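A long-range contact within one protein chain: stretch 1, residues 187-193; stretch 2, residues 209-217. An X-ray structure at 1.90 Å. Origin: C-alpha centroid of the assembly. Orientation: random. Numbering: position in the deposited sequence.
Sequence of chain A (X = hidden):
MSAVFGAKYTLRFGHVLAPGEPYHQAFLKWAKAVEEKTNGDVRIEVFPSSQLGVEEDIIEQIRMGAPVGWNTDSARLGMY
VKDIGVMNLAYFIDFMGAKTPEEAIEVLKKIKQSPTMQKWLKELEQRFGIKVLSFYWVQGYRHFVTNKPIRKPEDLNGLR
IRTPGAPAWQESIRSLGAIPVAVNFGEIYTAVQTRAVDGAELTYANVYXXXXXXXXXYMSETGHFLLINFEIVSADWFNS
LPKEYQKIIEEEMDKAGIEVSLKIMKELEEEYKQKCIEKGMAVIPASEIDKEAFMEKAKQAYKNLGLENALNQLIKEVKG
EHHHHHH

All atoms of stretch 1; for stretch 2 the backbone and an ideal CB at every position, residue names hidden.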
# COMPACT_ATOMS: atom_id res chain seq x y z
N GLU A 187 4.06 -11.63 13.85
CA GLU A 187 3.97 -11.70 15.32
C GLU A 187 2.73 -11.02 15.91
O GLU A 187 2.59 -10.94 17.14
CB GLU A 187 5.23 -11.10 15.94
CG GLU A 187 6.34 -12.12 16.21
CD GLU A 187 7.60 -11.45 16.67
OE1 GLU A 187 8.12 -11.82 17.75
OE2 GLU A 187 8.06 -10.52 15.96
N ILE A 188 1.82 -10.54 15.06
CA ILE A 188 0.59 -9.88 15.53
C ILE A 188 -0.23 -10.86 16.38
O ILE A 188 -0.68 -10.52 17.47
CB ILE A 188 -0.28 -9.35 14.34
CG1 ILE A 188 0.45 -8.27 13.53
CG2 ILE A 188 -1.59 -8.74 14.84
CD1 ILE A 188 -0.30 -7.93 12.19
N TYR A 189 -0.42 -12.08 15.90
CA TYR A 189 -1.17 -13.07 16.67
C TYR A 189 -0.57 -13.24 18.08
O TYR A 189 -1.30 -13.15 19.09
CB TYR A 189 -1.21 -14.41 15.92
CG TYR A 189 -2.21 -15.39 16.48
CD1 TYR A 189 -3.38 -15.71 15.79
CD2 TYR A 189 -1.98 -16.02 17.69
CE1 TYR A 189 -4.29 -16.62 16.30
CE2 TYR A 189 -2.89 -16.91 18.22
CZ TYR A 189 -4.04 -17.22 17.52
OH TYR A 189 -4.93 -18.13 18.06
N THR A 190 0.75 -13.45 18.15
CA THR A 190 1.48 -13.58 19.43
C THR A 190 1.32 -12.35 20.31
O THR A 190 1.11 -12.46 21.53
CB THR A 190 2.99 -13.75 19.18
OG1 THR A 190 3.21 -14.85 18.30
CG2 THR A 190 3.75 -13.99 20.48
N ALA A 191 1.43 -11.17 19.70
CA ALA A 191 1.26 -9.92 20.46
C ALA A 191 -0.15 -9.78 21.06
O ALA A 191 -0.30 -9.28 22.16
CB ALA A 191 1.60 -8.72 19.58
N VAL A 192 -1.17 -10.24 20.34
CA VAL A 192 -2.54 -10.22 20.85
C VAL A 192 -2.73 -11.30 21.93
O VAL A 192 -3.17 -11.01 23.03
CB VAL A 192 -3.59 -10.41 19.72
CG1 VAL A 192 -5.01 -10.37 20.29
CG2 VAL A 192 -3.42 -9.34 18.63
N GLN A 193 -2.35 -12.54 21.64
CA GLN A 193 -2.51 -13.62 22.64
C GLN A 193 -1.74 -13.34 23.94
O GLN A 193 -2.22 -13.64 25.03
CB GLN A 193 -2.08 -14.98 22.06
CG GLN A 193 -2.45 -16.15 23.00
CD GLN A 193 -2.30 -17.52 22.37
OE1 GLN A 193 -1.62 -17.70 21.36
NE2 GLN A 193 -2.93 -18.53 23.01
N UNK A 209 -6.31 -14.79 6.58
CA UNK A 209 -5.13 -15.63 6.31
C UNK A 209 -4.22 -15.74 7.55
O UNK A 209 -3.53 -16.72 7.71
CB UNK A 209 -4.34 -15.06 5.13
N UNK A 210 -4.21 -14.73 8.40
CA UNK A 210 -3.47 -14.82 9.66
C UNK A 210 -4.19 -15.55 10.79
O UNK A 210 -3.63 -15.66 11.92
CB UNK A 210 -3.12 -13.41 10.14
N UNK A 211 -5.42 -16.01 10.54
CA UNK A 211 -6.26 -16.65 11.54
C UNK A 211 -6.50 -15.76 12.73
O UNK A 211 -6.72 -16.24 13.85
CB UNK A 211 -5.63 -17.97 12.00
N UNK A 212 -6.47 -14.46 12.52
CA UNK A 212 -6.57 -13.53 13.65
C UNK A 212 -7.98 -13.48 14.26
O UNK A 212 -8.16 -13.01 15.37
CB UNK A 212 -6.16 -12.13 13.20
N UNK A 213 -8.97 -14.02 13.55
CA UNK A 213 -10.32 -14.16 14.09
C UNK A 213 -10.38 -15.06 15.33
O UNK A 213 -11.34 -15.00 16.09
CB UNK A 213 -11.25 -14.72 13.01
N UNK A 214 -9.34 -15.86 15.55
CA UNK A 214 -9.25 -16.68 16.78
C UNK A 214 -9.02 -15.82 18.03
O UNK A 214 -9.34 -16.25 19.14
CB UNK A 214 -8.12 -17.70 16.65
N UNK A 215 -8.48 -14.61 17.86
CA UNK A 215 -8.07 -13.80 19.03
C UNK A 215 -8.62 -12.37 19.07
O UNK A 215 -8.51 -11.69 20.08
CB UNK A 215 -6.54 -13.73 19.07
N UNK A 216 -9.20 -11.93 17.95
CA UNK A 216 -9.87 -10.66 17.84
C UNK A 216 -11.29 -10.91 17.29
O UNK A 216 -11.49 -11.68 16.36
CB UNK A 216 -9.08 -9.70 16.95
N UNK A 217 -12.27 -10.24 17.89
CA UNK A 217 -13.68 -10.46 17.57
C UNK A 217 -14.25 -9.46 16.57
O UNK A 217 -15.09 -9.84 15.73
CB UNK A 217 -14.51 -10.41 18.86

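Stretch 1 offers a helix from Ile188 to Gln193, with Ile188 and Val192 pointing toward stretch 2 and Tyr189 set sideways, its ring reaching nearer. Apart from the Tyr189 hydroxyl, the surface near stretch 2 is mostly apolar, so packing is the rule to expect.

Position 209 has nothing of stretch 1 within 5.5 Å of its ideal CB, so this contact sets no preference. It is Asn209, which stays out of reach.

At 210 the CA-to-CB direction points toward stretch 1, yet no atom there comes within 5.5 Å of the ideal CB; small or medium side chains look possible. The residue is Gly210, whose backbone O lies 3.9 Å from Tyr189 CD1.

Position 211 has phi/psi of 57/28, and a positive phi by itself favours glycine, with asparagine a common second choice. The ideal CB points sideways, 4.7 Å from Tyr189 CE1, so the ring does not forbid a side chain. Gly211 closes the preceding helix in a Schellman motif, and its O sits at the edge of the Tyr189 ring, 3.5 Å from CE1.

At 212 the CB points sideways, 5.2 Å from Tyr189 CD1, leaving room for a side chain long enough to bend back onto the helix. Leucine, methionine or isoleucine would suit. Leu212, with chi1 m and chi2 t, brings CD2 to 3.6 Å from Tyr189 CA and 4.1 Å from Ile188 CG2.

Position 213 points away and is free as far as stretch 1 is concerned; Tyr213 makes no contact with it.

At 214 the CB points toward stretch 1, 3.5 Å from Tyr189 OH. Many side chains fit if they turn outward after CB, polar ones included. Glu214 does so: its CB rests at the ring edge, while its end leads away.

Position 215 is the most demanding. Its ideal CB faces both Val192 CG1, at 3.9 Å, and Tyr189 CZ, at 4.6 Å, a setting for a compact aliphatic such as valine or isoleucine. Val215 spans both: CG2 lies over one face of the Tyr189 ring in a CH-pi contact, 4.0 Å from the centroid, CG1 is 3.7 Å from Tyr189 CZ, and CB is 3.9 Å from Val192 CG1.

At 216 the CB points sideways, 5.3 Å from Val192 CG1, so a longer apolar chain could reach it. Leu216 does, placing CD2 3.9 Å from Val192 CG1.

Position 217 is out of reach, with no preference set; Lys217 extends in an all-t chain.

Stretch 2 209-217: NGGLYEVLK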
# COMPACT_ATOMS: atom_id res chain seq x y z
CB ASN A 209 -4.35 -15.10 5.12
CG ASN A 209 -5.10 -15.30 3.80
OD1 ASN A 209 -5.80 -16.29 3.62
ND2 ASN A 209 -4.92 -14.37 2.87
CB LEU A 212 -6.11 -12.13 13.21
CG LEU A 212 -4.60 -12.01 13.05
CD1 LEU A 212 -4.25 -10.69 12.32
CD2 LEU A 212 -3.87 -12.13 14.41
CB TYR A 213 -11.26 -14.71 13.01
CG TYR A 213 -10.74 -15.94 12.31
CD1 TYR A 213 -10.84 -17.20 12.89
CD2 TYR A 213 -10.16 -15.84 11.06
CE1 TYR A 213 -10.36 -18.32 12.25
CE2 TYR A 213 -9.67 -16.96 10.42
CZ TYR A 213 -9.78 -18.20 11.01
OH TYR A 213 -9.28 -19.31 10.35
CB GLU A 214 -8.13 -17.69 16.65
CG GLU A 214 -8.29 -18.73 15.55
CD GLU A 214 -9.32 -19.82 15.84
OE1 GLU A 214 -9.93 -19.79 16.92
OE2 GLU A 214 -9.50 -20.72 14.98
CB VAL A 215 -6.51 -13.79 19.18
CG1 VAL A 215 -6.04 -15.10 19.77
CG2 VAL A 215 -5.78 -13.46 17.82
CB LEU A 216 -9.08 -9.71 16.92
CG LEU A 216 -7.66 -9.31 17.34
CD1 LEU A 216 -6.83 -8.83 16.13
CD2 LEU A 216 -7.71 -8.20 18.43
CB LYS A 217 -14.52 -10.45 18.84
CG LYS A 217 -16.03 -10.47 18.58
CD LYS A 217 -16.82 -10.77 19.82
CE LYS A 217 -18.33 -10.52 19.59
NZ LYS A 217 -19.16 -10.98 20.73
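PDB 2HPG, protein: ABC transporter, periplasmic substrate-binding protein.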